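Local coordinates for AceL NrdHF-1-1 Intein (Metagenome, PDB 6ZGQ), which is a linked, splice-inactive variant of a naturally split class 3 intein, an element that excises itself from a precursor protein and joins the flanking exteins, at residues E31-D36 with K40-T45; A64-K69 with K111-T116. One frame throughout, in Å; residues are numbered along the deposited sequence. Where two conformers were deposited one is given.

Contact 1 of 2, residues E31-D36 with K40-T45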
ATOM      1  N   GLU A  31       5.627  -5.635 -14.299  1.00  9.02           N
ATOM      2  CA  GLU A  31       4.265  -6.184 -14.230  1.00  9.15           C
ATOM      3  C   GLU A  31       3.859  -6.291 -12.755  1.00  8.55           C
ATOM      4  O   GLU A  31       4.176  -7.298 -12.103  1.00  8.97           O
ATOM      5  CB  GLU A  31       4.224  -7.555 -14.916  1.00 10.96           C
ATOM      6  CG  GLU A  31       4.677  -7.502 -16.363  1.00 12.30           C
ATOM      7  CD  GLU A  31       4.659  -8.866 -17.018  1.00 15.42           C
ATOM      8  OE1 GLU A  31       5.642  -9.621 -16.858  1.00 19.06           O
ATOM      9  OE2 GLU A  31       3.659  -9.176 -17.692  1.00 20.27           O
ATOM     10  N   VAL A  32       3.139  -5.277 -12.272  0.77  7.63           N
ATOM     11  CA  VAL A  32       2.819  -5.095 -10.846  0.77  7.56           C
ATOM     12  C   VAL A  32       1.474  -5.750 -10.547  0.77  7.73           C
ATOM     13  O   VAL A  32       0.539  -5.595 -11.345  0.77  8.20           O
ATOM     14  CB  VAL A  32       2.764  -3.583 -10.490  0.77  7.02           C
ATOM     15  CG1 VAL A  32       2.272  -3.348  -9.067  0.77  6.98           C
ATOM     16  CG2 VAL A  32       4.131  -2.938 -10.692  0.77  7.00           C
ATOM     17  N   LEU A  33       1.385  -6.466  -9.420  1.00  7.89           N
ATOM     18  CA  LEU A  33       0.111  -7.045  -8.953  1.00  8.56           C
ATOM     19  C   LEU A  33      -0.774  -5.904  -8.455  1.00  9.20           C
ATOM     20  O   LEU A  33      -0.494  -5.328  -7.388  1.00  8.96           O
ATOM     21  CB  LEU A  33       0.346  -8.074  -7.838  1.00  8.54           C
ATOM     22  CG  LEU A  33      -0.899  -8.840  -7.372  1.00  8.79           C
ATOM     23  CD1 LEU A  33      -1.546  -9.584  -8.531  1.00  8.35           C
ATOM     24  CD2 LEU A  33      -0.563  -9.801  -6.243  1.00  8.76           C
ATOM     25  N   GLN A  34      -1.791  -5.552  -9.251  1.00  9.90           N
ATOM     26  CA  GLN A  34      -2.772  -4.524  -8.891  1.00 10.59           C
ATOM     27  C   GLN A  34      -4.008  -5.213  -8.323  1.00 10.82           C
ATOM     28  O   GLN A  34      -4.184  -6.420  -8.529  1.00 10.91           O
ATOM     29  CB  GLN A  34      -3.112  -3.614 -10.086  1.00 10.90           C
ATOM     30  CG  GLN A  34      -3.967  -4.243 -11.174  1.00 11.59           C
ATOM     31  CD  GLN A  34      -4.724  -3.202 -11.964  1.00 12.55           C
ATOM     32  OE1 GLN A  34      -4.219  -2.109 -12.215  1.00 12.18           O
ATOM     33  NE2 GLN A  34      -5.951  -3.525 -12.348  1.00 13.36           N
ATOM     34  N   PHE A  35      -4.808  -4.439  -7.584  1.00 11.12           N
ATOM     35  CA  PHE A  35      -6.113  -4.830  -7.036  1.00 12.52           C
ATOM     36  C   PHE A  35      -7.123  -3.783  -7.528  1.00 15.08           C
ATOM     37  O   PHE A  35      -6.964  -2.587  -7.245  1.00 13.39           O
ATOM     38  CB  PHE A  35      -6.031  -4.874  -5.504  1.00 12.17           C
ATOM     39  CG  PHE A  35      -7.311  -5.271  -4.807  1.00 13.42           C
ATOM     40  CD1 PHE A  35      -7.753  -6.585  -4.822  1.00 14.22           C
ATOM     41  CD2 PHE A  35      -8.044  -4.333  -4.093  1.00 13.65           C
ATOM     42  CE1 PHE A  35      -8.911  -6.953  -4.156  1.00 15.64           C
ATOM     43  CE2 PHE A  35      -9.205  -4.692  -3.429  1.00 14.47           C
ATOM     44  CZ  PHE A  35      -9.642  -6.003  -3.464  1.00 16.08           C
ATOM     45  N   ASP A  36      -8.121  -4.226  -8.298  1.00 14.17           N
ATOM     46  CA  ASP A  36      -9.133  -3.320  -8.865  1.00 15.91           C
ATOM     47  C   ASP A  36     -10.159  -3.008  -7.768  1.00 16.50           C
ATOM     48  O   ASP A  36     -10.787  -3.933  -7.242  1.00 18.68           O
ATOM     49  CB  ASP A  36      -9.790  -3.934 -10.102  1.00 17.73           C
ATOM     50  CG  ASP A  36     -10.756  -2.984 -10.766  1.00 22.03           C
ATOM     51  OD1 ASP A  36     -11.885  -2.847 -10.253  1.00 25.05           O
ATOM     52  OD2 ASP A  36     -10.369  -2.354 -11.771  1.00 23.16           O
ATOM     53  N   LYS A  40     -12.660  -5.900  -7.214  1.00 22.44           N
ATOM     54  CA  LYS A  40     -11.942  -6.703  -6.191  1.00 23.66           C
ATOM     55  C   LYS A  40     -11.115  -7.830  -6.815  1.00 20.93           C
ATOM     56  O   LYS A  40     -10.756  -8.779  -6.107  1.00 22.17           O
ATOM     57  CB  LYS A  40     -12.896  -7.312  -5.148  1.00 23.69           C
ATOM     58  CG  LYS A  40     -13.570  -6.326  -4.205  1.00 22.79           C
ATOM     59  CD  LYS A  40     -14.541  -7.054  -3.286  1.00 28.41           C
ATOM     60  CE  LYS A  40     -15.013  -6.188  -2.129  1.00 31.07           C
ATOM     61  NZ  LYS A  40     -15.928  -6.949  -1.237  1.00 32.33           N
ATOM     62  N   ASP A  41     -10.822  -7.719  -8.118  1.00 18.87           N
ATOM     63  CA  ASP A  41     -10.009  -8.703  -8.862  1.00 18.27           C
ATOM     64  C   ASP A  41      -8.534  -8.286  -8.841  1.00 15.18           C
ATOM     65  O   ASP A  41      -8.243  -7.085  -8.903  1.00 15.27           O
ATOM     66  CB  ASP A  41     -10.460  -8.807 -10.322  1.00 20.03           C
ATOM     67  CG  ASP A  41     -11.828  -9.453 -10.480  1.00 24.98           C
ATOM     68  OD1 ASP A  41     -12.259 -10.189  -9.571  1.00 27.50           O
ATOM     69  OD2 ASP A  41     -12.466  -9.207 -11.518  1.00 28.38           O
ATOM     70  N   PHE A  42      -7.648  -9.292  -8.761  1.00 13.95           N
ATOM     71  CA  PHE A  42      -6.188  -9.164  -8.861  1.00 13.30           C
ATOM     72  C   PHE A  42      -5.740  -9.379 -10.319  1.00 13.59           C
ATOM     73  O   PHE A  42      -6.277 -10.254 -10.999  1.00 14.65           O
ATOM     74  CB  PHE A  42      -5.522 -10.208  -7.948  1.00 13.31           C
ATOM     75  CG  PHE A  42      -5.586  -9.874  -6.480  1.00 14.16           C
ATOM     76  CD1 PHE A  42      -4.665  -9.001  -5.909  1.00 13.67           C
ATOM     77  CD2 PHE A  42      -6.544 -10.457  -5.664  1.00 14.47           C
ATOM     78  CE1 PHE A  42      -4.716  -8.698  -4.557  1.00 13.92           C
ATOM     79  CE2 PHE A  42      -6.590 -10.170  -4.312  1.00 14.31           C
ATOM     80  CZ  PHE A  42      -5.682  -9.285  -3.759  1.00 14.03           C
ATOM     81  N   SER A  43      -4.792  -8.572 -10.802  1.00 12.80           N
ATOM     82  CA  SER A  43      -4.174  -8.780 -12.125  1.00 12.57           C
ATOM     83  C   SER A  43      -2.813  -8.083 -12.177  1.00 11.63           C
ATOM     84  O   SER A  43      -2.562  -7.210 -11.340  1.00 11.73           O
ATOM     85  CB  SER A  43      -5.085  -8.266 -13.245  1.00 12.50           C
ATOM     86  OG  SER A  43      -5.433  -6.903 -13.060  1.00 13.70           O
ATOM     87  N   TYR A  44      -1.944  -8.503 -13.107  1.00 11.16           N
ATOM     88  CA  TYR A  44      -0.649  -7.845 -13.348  1.00 11.23           C
ATOM     89  C   TYR A  44      -0.832  -6.819 -14.485  1.00 11.55           C
ATOM     90  O   TYR A  44      -1.378  -7.154 -15.543  1.00 11.93           O
ATOM     91  CB  TYR A  44       0.464  -8.865 -13.654  1.00 11.18           C
ATOM     92  CG  TYR A  44       0.672  -9.889 -12.560  1.00 11.56           C
ATOM     93  CD1 TYR A  44       1.477  -9.610 -11.460  1.00 11.58           C
ATOM     94  CD2 TYR A  44       0.054 -11.132 -12.617  1.00 12.93           C
ATOM     95  CE1 TYR A  44       1.662 -10.539 -10.453  1.00 11.95           C
ATOM     96  CE2 TYR A  44       0.242 -12.072 -11.618  1.00 12.74           C
ATOM     97  CZ  TYR A  44       1.048 -11.771 -10.538  1.00 12.20           C
ATOM     98  OH  TYR A  44       1.237 -12.692  -9.538  1.00 13.23           O
ATOM     99  N   THR A  45      -0.412  -5.576 -14.234  0.99 11.77           N
ATOM    100  CA  THR A  45      -0.489  -4.460 -15.195  0.99 11.96           C
ATOM    101  C   THR A  45       0.807  -3.650 -15.085  0.99 10.76           C
ATOM    102  O   THR A  45       1.484  -3.735 -14.063  0.99  9.57           O
ATOM    103  CB  THR A  45      -1.665  -3.510 -14.873  0.99 12.94           C
ATOM    104  OG1 THR A  45      -1.518  -3.042 -13.529  0.99 13.11           O
ATOM    105  CG2 THR A  45      -3.024  -4.199 -15.022  0.99 12.27           C
TER
HETATM  106  O   HOH W   1      -7.712  -6.359 -11.563  1.00 77.77           O
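L33 and Y44 face each other in a non-hydrogen-bonded pair of an antiparallel hairpin. L33 is the bump, and it fits between the rings of Y44 and F42. Its CD1 sits over one face of the Y44 ring, 4.0 Å from the ring centroid, a CH-pi contact shifted toward the rim. Toward F42, L33 CG lies 4.0 Å from F42 CD1. F35 CD1 rests over one face of the F42 ring, toward its rim, 3.6 Å from F42 CZ. The two ring planes are inclined at 51°, an oblique pair. With CG trans to the backbone N (chi1 -180°), the F35 side chain lies beside that of K40 and points the same way. F35 CZ comes 3.9 Å from K40 CB.

V32, Q34, S43 and T45 lie on the opposite face. Q34 crosses T45 at about a right angle. In the T45 conformer described, OG1 donates to Q34 OE1 at 3.1 Å, from above the amide plane. G138 N also binds this oxygen. A leucine in place of Q34 would probably leave T45 OG1 and G138 N without their shared acceptor. A water donates to D41 O, 2.8 Å from the water oxygen. The same water also bonds S43 OG and, weakly, accepts from Q34 NE2.

Backbone bonds run V32 to T45 and Q34 to S43. Near the turn D36 N bonds D41 O (2.9 Å), and K40 N bonds D36 O.

K40 NZ forms a salt bridge with E79 and also bonds G82 O. F35 and K40 touch I84 of strand 83-88. Strand 32-35 lies beside strand 140-144, where L33 and F42 both touch V142, and V32 and L33 also touch strand 13-15.

Contact 2 of 2, residues A64-K69 with K111-T116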
ATOM      1  N   ALA A  64      -1.085  -7.142  13.193  1.00 15.15           N
ATOM      2  CA  ALA A  64      -1.762  -8.356  12.713  1.00 17.41           C
ATOM      3  C   ALA A  64      -1.425  -8.730  11.262  1.00 17.41           C
ATOM      4  O   ALA A  64      -2.325  -9.095  10.497  1.00 19.13           O
ATOM      5  CB  ALA A  64      -3.268  -8.205  12.894  1.00 20.38           C
ATOM      6  N   GLY A  65      -0.136  -8.650  10.908  1.00 16.64           N
ATOM      7  CA  GLY A  65       0.370  -9.010   9.570  1.00 16.95           C
ATOM      8  C   GLY A  65       0.269  -7.881   8.553  1.00 14.97           C
ATOM      9  O   GLY A  65       0.595  -8.091   7.381  1.00 15.09           O
ATOM     10  N   PHE A  66      -0.184  -6.702   9.004  1.00 13.60           N
ATOM     11  CA  PHE A  66      -0.270  -5.468   8.198  1.00 11.91           C
ATOM     12  C   PHE A  66       0.851  -4.505   8.645  1.00 11.60           C
ATOM     13  O   PHE A  66       0.960  -4.174   9.837  1.00 12.47           O
ATOM     14  CB  PHE A  66      -1.664  -4.831   8.367  1.00 11.84           C
ATOM     15  CG  PHE A  66      -1.940  -3.669   7.444  1.00 10.70           C
ATOM     16  CD1 PHE A  66      -2.299  -3.879   6.123  1.00 10.91           C
ATOM     17  CD2 PHE A  66      -1.866  -2.366   7.912  1.00 10.42           C
ATOM     18  CE1 PHE A  66      -2.558  -2.811   5.283  1.00 10.95           C
ATOM     19  CE2 PHE A  66      -2.118  -1.292   7.076  1.00 10.74           C
ATOM     20  CZ  PHE A  66      -2.459  -1.514   5.756  1.00 10.58           C
ATOM     21  N   ASP A  67       1.700  -4.097   7.700  1.00 10.81           N
ATOM     22  CA  ASP A  67       2.718  -3.053   7.940  1.00 10.44           C
ATOM     23  C   ASP A  67       2.885  -2.218   6.674  1.00  9.61           C
ATOM     24  O   ASP A  67       3.283  -2.768   5.641  1.00  9.69           O
ATOM     25  CB  ASP A  67       4.069  -3.660   8.348  1.00 11.78           C
ATOM     26  CG  ASP A  67       5.010  -2.642   8.992  1.00 12.64           C
ATOM     27  OD1 ASP A  67       5.406  -1.669   8.315  1.00 14.31           O
ATOM     28  OD2 ASP A  67       5.338  -2.816  10.180  1.00 14.02           O
ATOM     29  N   GLN A  68       2.559  -0.921   6.762  1.00  9.02           N
ATOM     30  CA  GLN A  68       2.779   0.058   5.684  1.00  8.79           C
ATOM     31  C   GLN A  68       3.409   1.328   6.285  1.00  8.71           C
ATOM     32  O   GLN A  68       3.015   1.754   7.380  1.00  8.48           O
ATOM     33  CB  GLN A  68       1.464   0.358   4.948  1.00  8.37           C
ATOM     34  CG  GLN A  68       0.905  -0.875   4.246  1.00  9.10           C
ATOM     35  CD  GLN A  68      -0.244  -0.591   3.304  1.00 10.26           C
ATOM     36  OE1 GLN A  68      -0.667   0.554   3.121  1.00 10.16           O
ATOM     37  NE2 GLN A  68      -0.759  -1.650   2.693  1.00  9.80           N
ATOM     38  N   LYS A  69       4.416   1.862   5.585  1.00  8.94           N
ATOM     39  CA  LYS A  69       5.113   3.102   5.936  1.00  9.84           C
ATOM     40  C   LYS A  69       4.903   4.055   4.749  1.00  9.56           C
ATOM     41  O   LYS A  69       5.453   3.828   3.664  1.00 10.65           O
ATOM     42  CB  LYS A  69       6.596   2.805   6.227  1.00 10.81           C
ATOM     43  CG  LYS A  69       6.795   1.858   7.411  1.00 11.45           C
ATOM     44  CD  LYS A  69       8.260   1.596   7.727  1.00 13.97           C
ATOM     45  CE  LYS A  69       8.432   0.466   8.731  1.00 14.96           C
ATOM     46  NZ  LYS A  69       8.404  -0.871   8.076  1.00 18.48           N
ATOM     47  N   LYS A 111      -7.509 -11.696   3.232  1.00 10.77           N
ATOM     48  CA  LYS A 111      -7.807 -11.711   4.675  1.00 10.96           C
ATOM     49  C   LYS A 111      -8.037 -10.279   5.148  1.00 11.49           C
ATOM     50  O   LYS A 111      -7.137  -9.452   5.005  1.00 11.21           O
ATOM     51  CB  LYS A 111      -6.647 -12.322   5.471  1.00 11.34           C
ATOM     52  CG  LYS A 111      -6.854 -12.270   6.984  1.00 11.22           C
ATOM     53  CD  LYS A 111      -6.040 -13.317   7.722  1.00 12.04           C
ATOM     54  CE  LYS A 111      -4.764 -12.743   8.312  1.00 12.86           C
ATOM     55  NZ  LYS A 111      -4.027 -13.814   9.029  1.00 14.11           N
ATOM     56  N   ARG A 112      -9.229 -10.005   5.689  1.00 11.70           N
ATOM     57  CA  ARG A 112      -9.630  -8.666   6.128  1.00 11.99           C
ATOM     58  C   ARG A 112      -9.444  -8.596   7.645  1.00 12.68           C
ATOM     59  O   ARG A 112     -10.033  -9.409   8.364  1.00 13.66           O
ATOM     60  CB  ARG A 112     -11.077  -8.376   5.701  1.00 12.75           C
ATOM     61  CG  ARG A 112     -11.259  -8.353   4.187  1.00 13.89           C
ATOM     62  CD  ARG A 112     -12.453  -9.186   3.763  1.00 17.12           C
ATOM     63  NE  ARG A 112     -12.655  -9.180   2.312  1.00 17.40           N
ATOM     64  CZ  ARG A 112     -12.431 -10.208   1.497  1.00 16.62           C
ATOM     65  NH1 ARG A 112     -11.975 -11.367   1.959  1.00 16.49           N
ATOM     66  NH2 ARG A 112     -12.658 -10.070   0.198  1.00 17.24           N
ATOM     67  N   ILE A 113      -8.587  -7.672   8.098  1.00 13.32           N
ATOM     68  CA  ILE A 113      -8.286  -7.469   9.530  1.00 13.99           C
ATOM     69  C   ILE A 113      -8.883  -6.135   9.985  1.00 13.92           C
ATOM     70  O   ILE A 113      -8.853  -5.169   9.217  1.00 13.18           O
ATOM     71  CB  ILE A 113      -6.765  -7.542   9.824  1.00 13.75           C
ATOM     72  CG1 ILE A 113      -5.967  -6.550   8.961  1.00 14.46           C
ATOM     73  CG2 ILE A 113      -6.266  -8.964   9.602  1.00 13.26           C
ATOM     74  CD1 ILE A 113      -4.732  -6.012   9.644  1.00 15.64           C
ATOM     75  N   LYS A 114      -9.446  -6.110  11.200  1.00 14.74           N
ATOM     76  CA  LYS A 114     -10.024  -4.894  11.796  1.00 15.14           C
ATOM     77  C   LYS A 114      -8.933  -3.824  11.899  1.00 13.66           C
ATOM     78  O   LYS A 114      -7.844  -4.123  12.389  1.00 13.49           O
ATOM     79  CB  LYS A 114     -10.631  -5.187  13.178  1.00 16.36           C
ATOM     80  CG  LYS A 114     -11.986  -5.876  13.131  1.00 17.80           C
ATOM     81  CD  LYS A 114     -12.481  -6.266  14.511  1.00 20.94           C
ATOM     82  CE  LYS A 114     -12.996  -5.069  15.290  1.00 20.26           C
ATOM     83  NZ  LYS A 114     -13.306  -5.450  16.696  1.00 25.18           N
ATOM     84  N   SER A 115      -9.226  -2.617  11.396  1.00 13.92           N
ATOM     85  CA  SER A 115      -8.293  -1.482  11.423  1.00 12.85           C
ATOM     86  C   SER A 115      -7.921  -1.115  12.871  1.00 12.96           C
ATOM     87  O   SER A 115      -6.825  -0.594  13.098  1.00 14.47           O
ATOM     88  CB  SER A 115      -8.876  -0.274  10.688  1.00 12.41           C
ATOM     89  OG  SER A 115     -10.165   0.051  11.165  1.00 12.44           O
ATOM     90  N   THR A 116      -8.820  -1.405  13.820  0.57 13.33           N
ATOM     91  CA  THR A 116      -8.608  -1.156  15.256  0.57 13.63           C
ATOM     92  C   THR A 116      -7.542  -2.100  15.847  0.57 13.50           C
ATOM     93  O   THR A 116      -7.142  -1.910  16.994  0.57 14.13           O
ATOM     94  CB  THR A 116      -9.930  -1.275  16.050  0.57 13.99           C
ATOM     95  OG1 THR A 116     -10.567  -2.516  15.732  0.57 15.00           O
ATOM     96  CG2 THR A 116     -10.878  -0.128  15.710  0.57 14.24           C
TER
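K69 NZ, toward the far end of its strand from the F66-I113 contact, is held by two carboxylates. D67 OD1 bonds it at 3.1 Å, from within the same strand, and E146 makes a second salt bridge. The ammonium meets D67 OD1 from above the carboxylate plane. Two acids would probably keep K69 charged.

The contact between the segments is small and apolar. I113 supplies the bump. Its CD1 presses on F66 CB at 3.5 Å and also reaches A64, 4.2 Å from A64 CB. A64 O lies 4.0 Å from I113 CD1 and 4.0 Å from I113 CG2, the methyls of its two branches. I113 CG1 stands between its backbone N and carbonyl carbon (chi1 55°). From there a chi2 of 148°, away from the staggered values, carries CD1 to F66. The methyl meets the F66 ring obliquely. F66 turns its ring away from I113, its CG lying anti to the backbone N (chi1 -172°). The ring goes inward and stacks with F100 of strand 98-104. V118 touches both F66 and I113, and I113 also packs on I102, so the methyl contact is one part of a larger apolar cluster.

The two strands are not partners in a sheet. Strand 66-70 pairs with strand 57-63, while strand 109-114 pairs with strand 98-104. The segments meet through I113 with A64 and F66, and A64 contributes its carbonyl O. Such packing of separate antiparallel sheets around an apolar interior is consistent with the all-beta Hedgehog/intein (HINT) fold expected of an intein.

How the contacts relate
Contact 1 comes first along the chain and closes before contact 2 opens. Their centres lie about 19 Å apart, and their nearest atoms are about 5 Å apart without touching. Contact 1 is a local hairpin. Contact 2 joins segments with 41 residues between them, from a three-stranded sheet and the large eight-stranded one. That large sheet connects them: the hairpin lies on its strands 13-15 and 140-144, and strand 109-114 is linked to strand 140-144 through strands 98-104 and 150-154. E79 of strand 75-80 also serves both, pairing with K40 of contact 1 and R112 of contact 2. Both therefore join parts of one all-beta domain, consistent with an intein fold.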